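Arsenite methyltransferase (Chlamydomonas reinhardtii, PDB 5EVJ) probably catalyses the stepwise transfer of methyl groups from S-adenosylmethionine to trivalent arsenic, giving mono-, di- and trimethylated products. Local coordinates at residues 87-92 / 165-170; 159-164 / 189-194; 184-189 / 237-242. The protein carries 15 engineered substitutions. All blocks are in the same frame, centred on the assembly; numbering follows the deposited sequence.

All three contacts lie in the methyltransferase domain. Interactions 1 and 2 share strand 163-169, and interaction 3 adjoins it through helix 178-188. Interaction 1 is the buried one, pairing that strand with its parallel neighbour 86-90 through backbone bonds and apolar side chains. Interaction 2 is partly buried and catches the start of the same strand beside the end of helix 178-188 and the turn into strand 193-202; two backbone bonds and a glycine-containing type II turn hold it together. Interaction 3, partly buried, packs the last turn of that helix through aromatic rings against segment 237-242, where helix 227-237 gives way to a loop. Leu189 belongs to both of the latter contacts, and Val166 of interaction 1 touches its CD2.

Interaction 1 (87-92 / 165-170); sequences VLDLGA and LVISNC. Engineered in segment 87-92: Ala92 (natural residue Cys).
Val166 wedges its two methyl groups between Leu88 and Leu90 where strands 86-90 and 163-169 run side by side, the central parallel pair of the Rossmann-like class I methyltransferase sheet. The valine's CG2 lies alongside Leu88, 4.0 Å from Leu88 CD2, with the two side chains pointing the same way. Its CG1, anti to the backbone N (chi1 172°), reaches diagonally forward to Leu90, where Val166 CG1 is 3.8 Å from Leu90 CG. One branched residue thus fills the hollow between two leucines, and helix 178-188 covers this face through Val181, the engineered Ala185 and Val188.

The opposite face repeats the scheme with Ile167 as the bump. Its CD1 enters the space between Val87 and Asp89, 4.1 Å from Val87 CG1, while Ile167 CG1 comes to 3.2 Å from Asp89 OD1, so that the carboxylate lies against hydrocarbon. Asp89 also touches Asp97 and Ala98 of helix 96-104, which follows a glycine-rich turn consistent with the cofactor-binding motif of this family.

Between the two faces the backbones are stitched by alternating bonds. Leu88 N donates to Leu165 O, Ile167 N to Leu88 O at 2.7 Å, and Leu90 N to Ile167 O at 2.7 Å, all nearly straight. The same carbonyls also receive CA-H...O contacts, as from Val166 CA to Leu88 O.

Past Leu90 the strands part. Asn169 ND2 turns to Asp97 OD2 and Gly75 O, and Cys170 is joined to Cys74 by a disulfide. A water sits where the direct pairing ends: it accepts from Asn169 N at 2.8 Å and lies 3.1 Å from Gly91 O, one of the acceptors within its reach.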
ATOM      1  N   VAL A  87       2.556   7.049  -9.391  1.00 21.25           N
ATOM      2  CA  VAL A  87       1.912   6.003  -8.738  1.00 21.81           C
ATOM      3  C   VAL A  87       1.567   4.913  -9.709  1.00 24.93           C
ATOM      4  O   VAL A  87       0.978   5.169 -10.741  1.00 27.92           O
ATOM      5  CB  VAL A  87       0.582   6.531  -8.163  1.00 21.93           C
ATOM      6  CG1 VAL A  87      -0.259   5.389  -7.573  1.00 19.32           C
ATOM      7  CG2 VAL A  87       0.860   7.612  -7.114  1.00 19.47           C
ATOM      8  N   LEU A  88       1.827   3.674  -9.321  1.00 26.17           N
ATOM      9  CA  LEU A  88       1.411   2.493 -10.075  1.00 22.19           C
ATOM     10  C   LEU A  88       0.303   1.784  -9.306  1.00 26.22           C
ATOM     11  O   LEU A  88       0.452   1.456  -8.131  1.00 22.75           O
ATOM     12  CB  LEU A  88       2.617   1.569 -10.261  1.00 22.83           C
ATOM     13  CG  LEU A  88       2.353   0.241 -10.988  1.00 24.71           C
ATOM     14  CD1 LEU A  88       1.839   0.495 -12.436  1.00 25.23           C
ATOM     15  CD2 LEU A  88       3.645  -0.545 -10.996  1.00 20.31           C
ATOM     16  N   ASP A  89      -0.833   1.569  -9.961  1.00 30.82           N
ATOM     17  CA  ASP A  89      -1.984   0.968  -9.359  1.00 29.40           C
ATOM     18  C   ASP A  89      -2.099  -0.419  -9.984  1.00 30.49           C
ATOM     19  O   ASP A  89      -2.328  -0.563 -11.197  1.00 26.68           O
ATOM     20  CB  ASP A  89      -3.203   1.810  -9.657  1.00 33.25           C
ATOM     21  CG  ASP A  89      -4.468   1.267  -8.983  1.00 38.47           C
ATOM     22  OD1 ASP A  89      -4.315   0.675  -7.916  1.00 39.77           O
ATOM     23  OD2 ASP A  89      -5.616   1.406  -9.504  1.00 37.35           O
ATOM     24  N   LEU A  90      -1.806  -1.440  -9.178  1.00 30.38           N
ATOM     25  CA  LEU A  90      -1.848  -2.826  -9.630  1.00 29.84           C
ATOM     26  C   LEU A  90      -3.263  -3.384  -9.577  1.00 28.39           C
ATOM     27  O   LEU A  90      -3.821  -3.455  -8.531  1.00 30.02           O
ATOM     28  CB  LEU A  90      -0.978  -3.709  -8.750  1.00 28.86           C
ATOM     29  CG  LEU A  90       0.546  -3.485  -8.706  1.00 30.34           C
ATOM     30  CD1 LEU A  90       1.114  -4.571  -7.800  1.00 25.41           C
ATOM     31  CD2 LEU A  90       1.243  -3.509 -10.055  1.00 26.12           C
ATOM     32  N   GLY A  91      -3.837  -3.767 -10.712  1.00 32.90           N
ATOM     33  CA  GLY A  91      -5.165  -4.392 -10.770  1.00 29.16           C
ATOM     34  C   GLY A  91      -6.172  -3.283 -10.742  1.00 30.20           C
ATOM     35  O   GLY A  91      -7.094  -3.295  -9.950  1.00 26.43           O
ATOM     36  N   ALA A  92      -5.991  -2.296 -11.608  1.00 34.63           N
ATOM     37  CA  ALA A  92      -6.786  -1.090 -11.486  1.00 30.85           C
ATOM     38  C   ALA A  92      -8.258  -1.307 -11.748  1.00 31.79           C
ATOM     39  O   ALA A  92      -9.093  -0.452 -11.367  1.00 35.89           O
ATOM     40  CB  ALA A  92      -6.241  -0.016 -12.404  1.00 33.07           C
ATOM     41  N   LEU A 165       5.211   5.137  -5.691  1.00 19.40           N
ATOM     42  CA  LEU A 165       4.274   4.384  -4.905  1.00 19.14           C
ATOM     43  C   LEU A 165       3.802   3.303  -5.793  1.00 23.43           C
ATOM     44  O   LEU A 165       3.528   3.548  -7.019  1.00 22.51           O
ATOM     45  CB  LEU A 165       2.989   5.186  -4.530  1.00 19.83           C
ATOM     46  CG  LEU A 165       3.031   6.089  -3.301  1.00 21.71           C
ATOM     47  CD1 LEU A 165       3.322   5.296  -2.034  1.00 18.45           C
ATOM     48  CD2 LEU A 165       4.118   7.193  -3.433  1.00 21.71           C
ATOM     49  N   VAL A 166       3.596   2.121  -5.184  1.00 22.85           N
ATOM     50  CA  VAL A 166       2.871   1.051  -5.847  1.00 21.86           C
ATOM     51  C   VAL A 166       1.724   0.765  -4.945  1.00 22.11           C
ATOM     52  O   VAL A 166       1.928   0.583  -3.757  1.00 25.81           O
ATOM     53  CB  VAL A 166       3.761  -0.211  -6.123  1.00 22.01           C
ATOM     54  CG1 VAL A 166       2.921  -1.340  -6.637  1.00 20.97           C
ATOM     55  CG2 VAL A 166       4.811   0.097  -7.191  1.00 23.12           C
ATOM     56  N   ILE A 167       0.502   0.740  -5.487  1.00 22.95           N
ATOM     57  CA  ILE A 167      -0.714   0.506  -4.702  1.00 22.96           C
ATOM     58  C   ILE A 167      -1.560  -0.612  -5.324  1.00 24.17           C
ATOM     59  O   ILE A 167      -1.440  -0.910  -6.543  1.00 19.34           O
ATOM     60  CB  ILE A 167      -1.609   1.775  -4.459  1.00 23.39           C
ATOM     61  CG1 ILE A 167      -2.503   2.050  -5.675  1.00 25.37           C
ATOM     62  CG2 ILE A 167      -0.791   2.972  -3.910  1.00 20.08           C
ATOM     63  CD1 ILE A 167      -3.234   3.409  -5.638  1.00 26.51           C
ATOM     64  N   SER A 168      -2.418  -1.212  -4.478  1.00 23.87           N
ATOM     65  CA  SER A 168      -3.173  -2.382  -4.858  1.00 25.85           C
ATOM     66  C   SER A 168      -4.321  -2.553  -3.917  1.00 28.93           C
ATOM     67  O   SER A 168      -4.243  -2.188  -2.757  1.00 24.72           O
ATOM     68  CB  SER A 168      -2.317  -3.642  -4.771  1.00 28.74           C
ATOM     69  OG  SER A 168      -2.877  -4.662  -5.578  1.00 32.92           O
ATOM     70  N   ASN A 169      -5.395  -3.171  -4.397  1.00 33.13           N
ATOM     71  CA  ASN A 169      -6.557  -3.311  -3.540  1.00 34.71           C
ATOM     72  C   ASN A 169      -7.176  -4.693  -3.707  1.00 36.73           C
ATOM     73  O   ASN A 169      -7.943  -4.925  -4.660  1.00 37.85           O
ATOM     74  CB  ASN A 169      -7.521  -2.176  -3.837  1.00 32.14           C
ATOM     75  CG  ASN A 169      -8.612  -2.048  -2.798  1.00 38.76           C
ATOM     76  OD1 ASN A 169      -8.868  -2.986  -2.044  1.00 48.27           O
ATOM     77  ND2 ASN A 169      -9.307  -0.901  -2.782  1.00 32.73           N
ATOM     78  N   CYS A 170      -6.771  -5.636  -2.845  1.00 36.48           N
ATOM     79  CA  CYS A 170      -7.396  -6.963  -2.763  1.00 32.82           C
ATOM     80  C   CYS A 170      -7.354  -7.714  -4.031  1.00 34.30           C
ATOM     81  O   CYS A 170      -8.392  -8.243  -4.420  1.00 38.68           O
ATOM     82  CB  CYS A 170      -8.888  -6.834  -2.428  1.00 41.97           C
ATOM     83  SG  CYS A 170      -9.420  -7.536  -0.851  1.00 59.07           S
TER
HETATM   84  O   HOH W   1      -6.537  -3.045  -6.926  1.00 27.33           O

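Interaction 2 (159-164 / 189-194); sequences EDSSFD and LAPGGE
Leu189, the first residue beyond helix 178-188, lies against the carbonyls of Phe163 and Asp164. Its CB is 4.2 Å from Phe163 O. With CG anti to the carbonyl carbon (chi1 -77°) and CD1 extended (chi2 168°), CD2 is left facing the other segment: Leu189 CD2 is 3.5 Å from Asp164 O and also touches Phe163 O and the side chain of Val166. The other methyl, CD1, lies on the side of CG turned from both carbonyls.

Two backbone bonds follow, from residues after this leucine to the same two carbonyls. Phe163 O accepts from Ala190 N at 2.9 Å, and Asp164 O from Glu194 N at 3.1 Å. Between these two donors the chain reverses in a type II turn, closed by Gly193 N to Ala190 O. Gly193 CA passes so near Asp164 O that a CB on it would collide with that oxygen. At the outer end Ser161 CA makes a CA-H...O contact of 3.4 Å with Leu189 O, and the Asp164 carboxylate turns away to Arg86 N.

The arrangement is the return of a beta-alpha-beta crossover, in which strand 163-169, helix 178-188 and strand 193-202 follow one another in the Rossmann-like fold.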
ATOM      1  N   GLU A 159       9.783   0.100 -16.258  1.00 26.16           N
ATOM      2  CA  GLU A 159      11.182   0.172 -15.953  1.00 28.83           C
ATOM      3  C   GLU A 159      11.462   0.224 -14.428  1.00 28.64           C
ATOM      4  O   GLU A 159      10.627   0.639 -13.630  1.00 27.93           O
ATOM      5  CB  GLU A 159      11.811   1.450 -16.568  1.00 35.54           C
ATOM      6  CG  GLU A 159      11.493   1.821 -18.035  1.00 40.92           C
ATOM      7  CD  GLU A 159      12.141   0.879 -19.069  1.00 53.26           C
ATOM      8  OE1 GLU A 159      13.081   0.097 -18.740  1.00 49.47           O
ATOM      9  OE2 GLU A 159      11.710   0.905 -20.253  1.00 64.31           O
ATOM     10  N   ASP A 160      12.680  -0.163 -14.081  1.00 28.30           N
ATOM     11  CA  ASP A 160      13.252  -0.080 -12.764  1.00 29.96           C
ATOM     12  C   ASP A 160      13.116   1.329 -12.271  1.00 31.91           C
ATOM     13  O   ASP A 160      13.295   2.260 -13.036  1.00 32.07           O
ATOM     14  CB  ASP A 160      14.747  -0.378 -12.868  1.00 26.61           C
ATOM     15  CG  ASP A 160      15.021  -1.787 -13.206  1.00 28.73           C
ATOM     16  OD1 ASP A 160      14.107  -2.529 -13.608  1.00 29.01           O
ATOM     17  OD2 ASP A 160      16.192  -2.178 -13.104  1.00 35.49           O
ATOM     18  N   SER A 161      12.839   1.482 -10.967  1.00 32.94           N
ATOM     19  CA  SER A 161      12.806   2.785 -10.311  1.00 29.95           C
ATOM     20  C   SER A 161      11.953   3.803 -11.014  1.00 24.85           C
ATOM     21  O   SER A 161      12.291   4.944 -11.086  1.00 26.60           O
ATOM     22  CB  SER A 161      14.235   3.345 -10.122  1.00 30.13           C
ATOM     23  OG  SER A 161      15.058   2.313  -9.613  1.00 36.29           O
ATOM     24  N   SER A 162      10.827   3.416 -11.541  1.00 28.43           N
ATOM     25  CA  SER A 162      10.042   4.412 -12.324  1.00 25.50           C
ATOM     26  C   SER A 162       8.809   4.882 -11.580  1.00 25.87           C
ATOM     27  O   SER A 162       8.047   5.684 -12.101  1.00 25.70           O
ATOM     28  CB  SER A 162       9.678   3.809 -13.669  1.00 25.09           C
ATOM     29  OG  SER A 162       9.004   2.582 -13.496  1.00 28.25           O
ATOM     30  N   PHE A 163       8.616   4.406 -10.339  1.00 23.74           N
ATOM     31  CA  PHE A 163       7.423   4.771  -9.573  1.00 22.00           C
ATOM     32  C   PHE A 163       7.775   5.105  -8.131  1.00 22.31           C
ATOM     33  O   PHE A 163       8.676   4.473  -7.517  1.00 23.22           O
ATOM     34  CB  PHE A 163       6.396   3.648  -9.593  1.00 20.63           C
ATOM     35  CG  PHE A 163       5.726   3.493 -10.924  1.00 24.00           C
ATOM     36  CD1 PHE A 163       4.703   4.340 -11.297  1.00 24.15           C
ATOM     37  CD2 PHE A 163       6.135   2.504 -11.818  1.00 23.57           C
ATOM     38  CE1 PHE A 163       4.069   4.222 -12.518  1.00 24.38           C
ATOM     39  CE2 PHE A 163       5.527   2.406 -13.055  1.00 28.28           C
ATOM     40  CZ  PHE A 163       4.461   3.258 -13.388  1.00 26.22           C
ATOM     41  N   ASP A 164       7.067   6.064  -7.575  1.00 19.58           N
ATOM     42  CA  ASP A 164       7.280   6.379  -6.175  1.00 20.83           C
ATOM     43  C   ASP A 164       6.428   5.529  -5.248  1.00 20.64           C
ATOM     44  O   ASP A 164       6.891   5.241  -4.168  1.00 19.48           O
ATOM     45  CB  ASP A 164       6.967   7.834  -5.937  1.00 20.09           C
ATOM     46  CG  ASP A 164       7.885   8.740  -6.781  1.00 21.83           C
ATOM     47  OD1 ASP A 164       9.132   8.690  -6.598  1.00 17.96           O
ATOM     48  OD2 ASP A 164       7.318   9.484  -7.600  1.00 20.41           O
ATOM     49  N   LEU A 189       9.943   0.348  -8.025  1.00 20.80           N
ATOM     50  CA  LEU A 189      10.021   1.438  -7.026  1.00 20.85           C
ATOM     51  C   LEU A 189      11.367   2.120  -7.081  1.00 20.55           C
ATOM     52  O   LEU A 189      12.434   1.495  -7.137  1.00 20.96           O
ATOM     53  CB  LEU A 189       9.777   0.916  -5.578  1.00 20.30           C
ATOM     54  CG  LEU A 189       8.298   0.641  -5.260  1.00 19.49           C
ATOM     55  CD1 LEU A 189       8.146  -0.137  -3.963  1.00 17.40           C
ATOM     56  CD2 LEU A 189       7.527   1.976  -5.240  1.00 18.97           C
ATOM     57  N   ALA A 190      11.310   3.427  -7.026  1.00 19.45           N
ATOM     58  CA  ALA A 190      12.498   4.191  -6.852  1.00 20.75           C
ATOM     59  C   ALA A 190      12.906   4.170  -5.370  1.00 21.30           C
ATOM     60  O   ALA A 190      12.101   4.004  -4.503  1.00 19.21           O
ATOM     61  CB  ALA A 190      12.210   5.632  -7.260  1.00 22.29           C
ATOM     62  N   PRO A 191      14.168   4.402  -5.096  1.00 24.43           N
ATOM     63  CA  PRO A 191      14.538   4.539  -3.683  1.00 22.90           C
ATOM     64  C   PRO A 191      13.653   5.519  -2.921  1.00 22.97           C
ATOM     65  O   PRO A 191      13.223   6.570  -3.470  1.00 25.45           O
ATOM     66  CB  PRO A 191      15.984   5.013  -3.712  1.00 22.24           C
ATOM     67  CG  PRO A 191      16.479   4.658  -5.122  1.00 28.94           C
ATOM     68  CD  PRO A 191      15.313   4.423  -6.038  1.00 23.61           C
ATOM     69  N   GLY A 192      13.354   5.158  -1.665  1.00 20.16           N
ATOM     70  CA  GLY A 192      12.522   5.999  -0.785  1.00 18.55           C
ATOM     71  C   GLY A 192      11.053   5.887  -1.120  1.00 18.61           C
ATOM     72  O   GLY A 192      10.186   6.535  -0.461  1.00 18.43           O
ATOM     73  N   GLY A 193      10.737   4.996  -2.056  1.00 17.15           N
ATOM     74  CA  GLY A 193       9.325   4.718  -2.385  1.00 17.06           C
ATOM     75  C   GLY A 193       8.677   3.685  -1.500  1.00 18.69           C
ATOM     76  O   GLY A 193       9.307   3.092  -0.636  1.00 21.56           O
ATOM     77  N   GLU A 194       7.417   3.404  -1.766  1.00 19.31           N
ATOM     78  CA  GLU A 194       6.661   2.550  -0.948  1.00 18.16           C
ATOM     79  C   GLU A 194       5.639   1.720  -1.787  1.00 18.89           C
ATOM     80  O   GLU A 194       4.957   2.257  -2.666  1.00 19.05           O
ATOM     81  CB  GLU A 194       5.890   3.416   0.071  1.00 18.07           C
ATOM     82  CG  GLU A 194       5.064   2.617   1.066  1.00 18.00           C
ATOM     83  CD  GLU A 194       4.009   3.429   1.833  1.00 21.53           C
ATOM     84  OE1 GLU A 194       4.004   4.683   1.790  1.00 20.96           O
ATOM     85  OE2 GLU A 194       3.161   2.804   2.534  1.00 22.55           O
TER

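Interaction 3 (184-189 / 237-242); sequences EAYRVL and VGFTDP. Engineered in segment 184-189: Ala185 (natural residue Cys).
Tyr186 drives its ring edge into the face of Phe239, a T-shaped pair that joins the last turn of helix 178-188 to the loop after helix 227-237, which ends in a Schellman motif at Gly238. The ring planes stand at 74° with centroids 5.1 Å apart. With CG anti to the backbone N (chi1 -169°), Tyr186 places CD2 over the rim of the phenylalanine, 3.6 Å from Phe239 CZ. Val237 O meanwhile stands 3.9 Å above the centre of the tyrosine ring. Gly238 passes close by, and a CB there would be only 3.0 Å from Tyr186 CE2.

The contact slackens toward the outer end of the partly exposed tyrosine. Tyr186 OH comes no nearer than 4.1 Å to Gly238 O, although Lys275 adds a cation-pi interaction with the ring. An alanine in place of Tyr186 would probably leave the face of Phe239 without its edge-on partner, open a gap beneath Val237 O and deprive Lys275 of its aromatic mate.

On the buried side the packing is completed at the edge of the phenylalanine, near its plane, where Leu189 CD1 lies 3.9 Å from Phe239 CZ.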
ATOM      1  N   GLU A 184       8.440  -7.567  -8.400  1.00 20.93           N
ATOM      2  CA  GLU A 184       8.257  -6.560  -9.468  1.00 22.54           C
ATOM      3  C   GLU A 184       7.961  -5.173  -8.914  1.00 24.14           C
ATOM      4  O   GLU A 184       8.608  -4.167  -9.344  1.00 28.04           O
ATOM      5  CB  GLU A 184       7.206  -7.025 -10.507  1.00 23.54           C
ATOM      6  CG  GLU A 184       7.845  -8.158 -11.347  1.00 27.33           C
ATOM      7  CD  GLU A 184       8.815  -7.613 -12.398  1.00 32.42           C
ATOM      8  OE1 GLU A 184      10.095  -7.710 -12.219  1.00 33.42           O
ATOM      9  OE2 GLU A 184       8.258  -7.069 -13.413  1.00 27.30           O
ATOM     10  N   ALA A 185       7.001  -5.101  -7.965  1.00 23.56           N
ATOM     11  CA  ALA A 185       6.770  -3.877  -7.158  1.00 21.07           C
ATOM     12  C   ALA A 185       8.090  -3.335  -6.681  1.00 20.41           C
ATOM     13  O   ALA A 185       8.456  -2.174  -6.958  1.00 20.50           O
ATOM     14  CB  ALA A 185       5.868  -4.156  -5.971  1.00 19.02           C
ATOM     15  N   TYR A 186       8.868  -4.223  -6.078  1.00 19.86           N
ATOM     16  CA  TYR A 186      10.160  -3.830  -5.551  1.00 21.25           C
ATOM     17  C   TYR A 186      11.074  -3.243  -6.666  1.00 23.71           C
ATOM     18  O   TYR A 186      11.822  -2.259  -6.418  1.00 22.27           O
ATOM     19  CB  TYR A 186      10.852  -4.984  -4.816  1.00 17.86           C
ATOM     20  CG  TYR A 186      12.054  -4.513  -4.065  1.00 17.25           C
ATOM     21  CD1 TYR A 186      13.347  -4.413  -4.688  1.00 17.32           C
ATOM     22  CD2 TYR A 186      11.923  -4.097  -2.742  1.00 17.44           C
ATOM     23  CE1 TYR A 186      14.471  -3.964  -3.976  1.00 16.22           C
ATOM     24  CE2 TYR A 186      13.034  -3.666  -2.013  1.00 16.74           C
ATOM     25  CZ  TYR A 186      14.284  -3.579  -2.637  1.00 19.07           C
ATOM     26  OH  TYR A 186      15.328  -3.100  -1.863  1.00 22.95           O
ATOM     27  N   ARG A 187      11.024  -3.853  -7.860  1.00 24.30           N
ATOM     28  CA  ARG A 187      11.939  -3.452  -8.940  1.00 23.38           C
ATOM     29  C   ARG A 187      11.514  -2.096  -9.494  1.00 21.89           C
ATOM     30  O   ARG A 187      12.357  -1.278  -9.779  1.00 21.07           O
ATOM     31  CB  ARG A 187      11.955  -4.518 -10.056  1.00 24.20           C
ATOM     32  CG  ARG A 187      12.838  -4.193 -11.281  1.00 25.15           C
ATOM     33  CD  ARG A 187      12.705  -5.229 -12.479  1.00 23.54           C
ATOM     34  NE  ARG A 187      11.314  -5.333 -12.971  1.00 24.48           N
ATOM     35  CZ  ARG A 187      10.743  -4.428 -13.773  1.00 25.52           C
ATOM     36  NH1 ARG A 187       9.476  -4.562 -14.159  1.00 21.52           N
ATOM     37  NH2 ARG A 187      11.448  -3.393 -14.215  1.00 23.29           N
ATOM     38  N   VAL A 188      10.211  -1.881  -9.695  1.00 20.37           N
ATOM     39  CA  VAL A 188       9.782  -0.625 -10.301  1.00 20.14           C
ATOM     40  C   VAL A 188       9.750   0.597  -9.324  1.00 23.08           C
ATOM     41  O   VAL A 188       9.594   1.760  -9.779  1.00 24.29           O
ATOM     42  CB  VAL A 188       8.412  -0.771 -11.004  1.00 19.88           C
ATOM     43  CG1 VAL A 188       8.418  -1.938 -12.054  1.00 17.39           C
ATOM     44  CG2 VAL A 188       7.298  -0.879  -9.984  1.00 15.18           C
ATOM     45  N   LEU A 189       9.943   0.348  -8.025  1.00 20.80           N
ATOM     46  CA  LEU A 189      10.021   1.438  -7.026  1.00 20.85           C
ATOM     47  C   LEU A 189      11.367   2.120  -7.081  1.00 20.55           C
ATOM     48  O   LEU A 189      12.434   1.495  -7.137  1.00 20.96           O
ATOM     49  CB  LEU A 189       9.777   0.916  -5.578  1.00 20.30           C
ATOM     50  CG  LEU A 189       8.298   0.641  -5.260  1.00 19.49           C
ATOM     51  CD1 LEU A 189       8.146  -0.137  -3.963  1.00 17.40           C
ATOM     52  CD2 LEU A 189       7.527   1.976  -5.240  1.00 18.97           C
ATOM     53  N   VAL A 237      12.045 -10.742  -0.721  1.00 23.21           N
ATOM     54  CA  VAL A 237      12.084  -9.943  -1.881  1.00 24.76           C
ATOM     55  C   VAL A 237      12.788  -8.603  -1.597  1.00 25.96           C
ATOM     56  O   VAL A 237      13.205  -7.941  -2.517  1.00 30.48           O
ATOM     57  CB  VAL A 237      10.615  -9.789  -2.249  1.00 26.74           C
ATOM     58  CG1 VAL A 237      10.276  -8.409  -2.674  1.00 26.66           C
ATOM     59  CG2 VAL A 237      10.130 -10.922  -3.140  1.00 21.15           C
ATOM     60  N   GLY A 238      12.978  -8.203  -0.329  1.00 23.25           N
ATOM     61  CA  GLY A 238      13.798  -7.020  -0.024  1.00 19.22           C
ATOM     62  C   GLY A 238      13.007  -6.015   0.827  1.00 23.49           C
ATOM     63  O   GLY A 238      13.594  -5.042   1.297  1.00 24.14           O
ATOM     64  N   PHE A 239      11.696  -6.250   1.036  1.00 19.80           N
ATOM     65  CA  PHE A 239      10.885  -5.469   1.977  1.00 20.14           C
ATOM     66  C   PHE A 239      11.109  -6.009   3.399  1.00 21.68           C
ATOM     67  O   PHE A 239      10.342  -6.852   3.908  1.00 22.11           O
ATOM     68  CB  PHE A 239       9.423  -5.565   1.612  1.00 17.82           C
ATOM     69  CG  PHE A 239       9.081  -4.854   0.327  1.00 21.52           C
ATOM     70  CD1 PHE A 239       9.372  -3.485   0.173  1.00 19.03           C
ATOM     71  CD2 PHE A 239       8.509  -5.552  -0.754  1.00 21.47           C
ATOM     72  CE1 PHE A 239       9.027  -2.829  -1.012  1.00 21.48           C
ATOM     73  CE2 PHE A 239       8.196  -4.891  -1.952  1.00 21.48           C
ATOM     74  CZ  PHE A 239       8.442  -3.533  -2.065  1.00 21.95           C
ATOM     75  N   THR A 240      12.160  -5.524   4.055  1.00 22.94           N
ATOM     76  CA  THR A 240      12.624  -6.154   5.260  1.00 22.02           C
ATOM     77  C   THR A 240      11.767  -5.927   6.477  1.00 23.88           C
ATOM     78  O   THR A 240      11.909  -6.668   7.441  1.00 23.10           O
ATOM     79  CB  THR A 240      14.022  -5.718   5.503  1.00 23.22           C
ATOM     80  OG1 THR A 240      14.703  -5.862   4.268  1.00 21.08           O
ATOM     81  CG2 THR A 240      14.721  -6.553   6.611  1.00 22.82           C
ATOM     82  N   ASP A 241      10.892  -4.905   6.463  1.00 24.73           N
ATOM     83  CA  ASP A 241      10.106  -4.579   7.684  1.00 18.16           C
ATOM     84  C   ASP A 241       8.751  -4.036   7.356  1.00 17.51           C
ATOM     85  O   ASP A 241       8.487  -2.844   7.540  1.00 16.15           O
ATOM     86  CB  ASP A 241      10.908  -3.688   8.588  1.00 18.42           C
ATOM     87  CG  ASP A 241      10.138  -3.267   9.869  1.00 22.12           C
ATOM     88  OD1 ASP A 241       9.211  -3.982  10.339  1.00 24.07           O
ATOM     89  OD2 ASP A 241      10.450  -2.200  10.425  1.00 21.62           O
ATOM     90  N   PRO A 242       7.882  -4.896   6.809  1.00 18.26           N
ATOM     91  CA  PRO A 242       6.516  -4.520   6.550  1.00 20.71           C
ATOM     92  C   PRO A 242       5.860  -3.909   7.773  1.00 21.62           C
ATOM     93  O   PRO A 242       6.105  -4.360   8.845  1.00 23.13           O
ATOM     94  CB  PRO A 242       5.812  -5.871   6.249  1.00 18.82           C
ATOM     95  CG  PRO A 242       6.880  -6.727   5.703  1.00 17.72           C
ATOM     96  CD  PRO A 242       8.060  -6.349   6.609  1.00 18.72           C
TER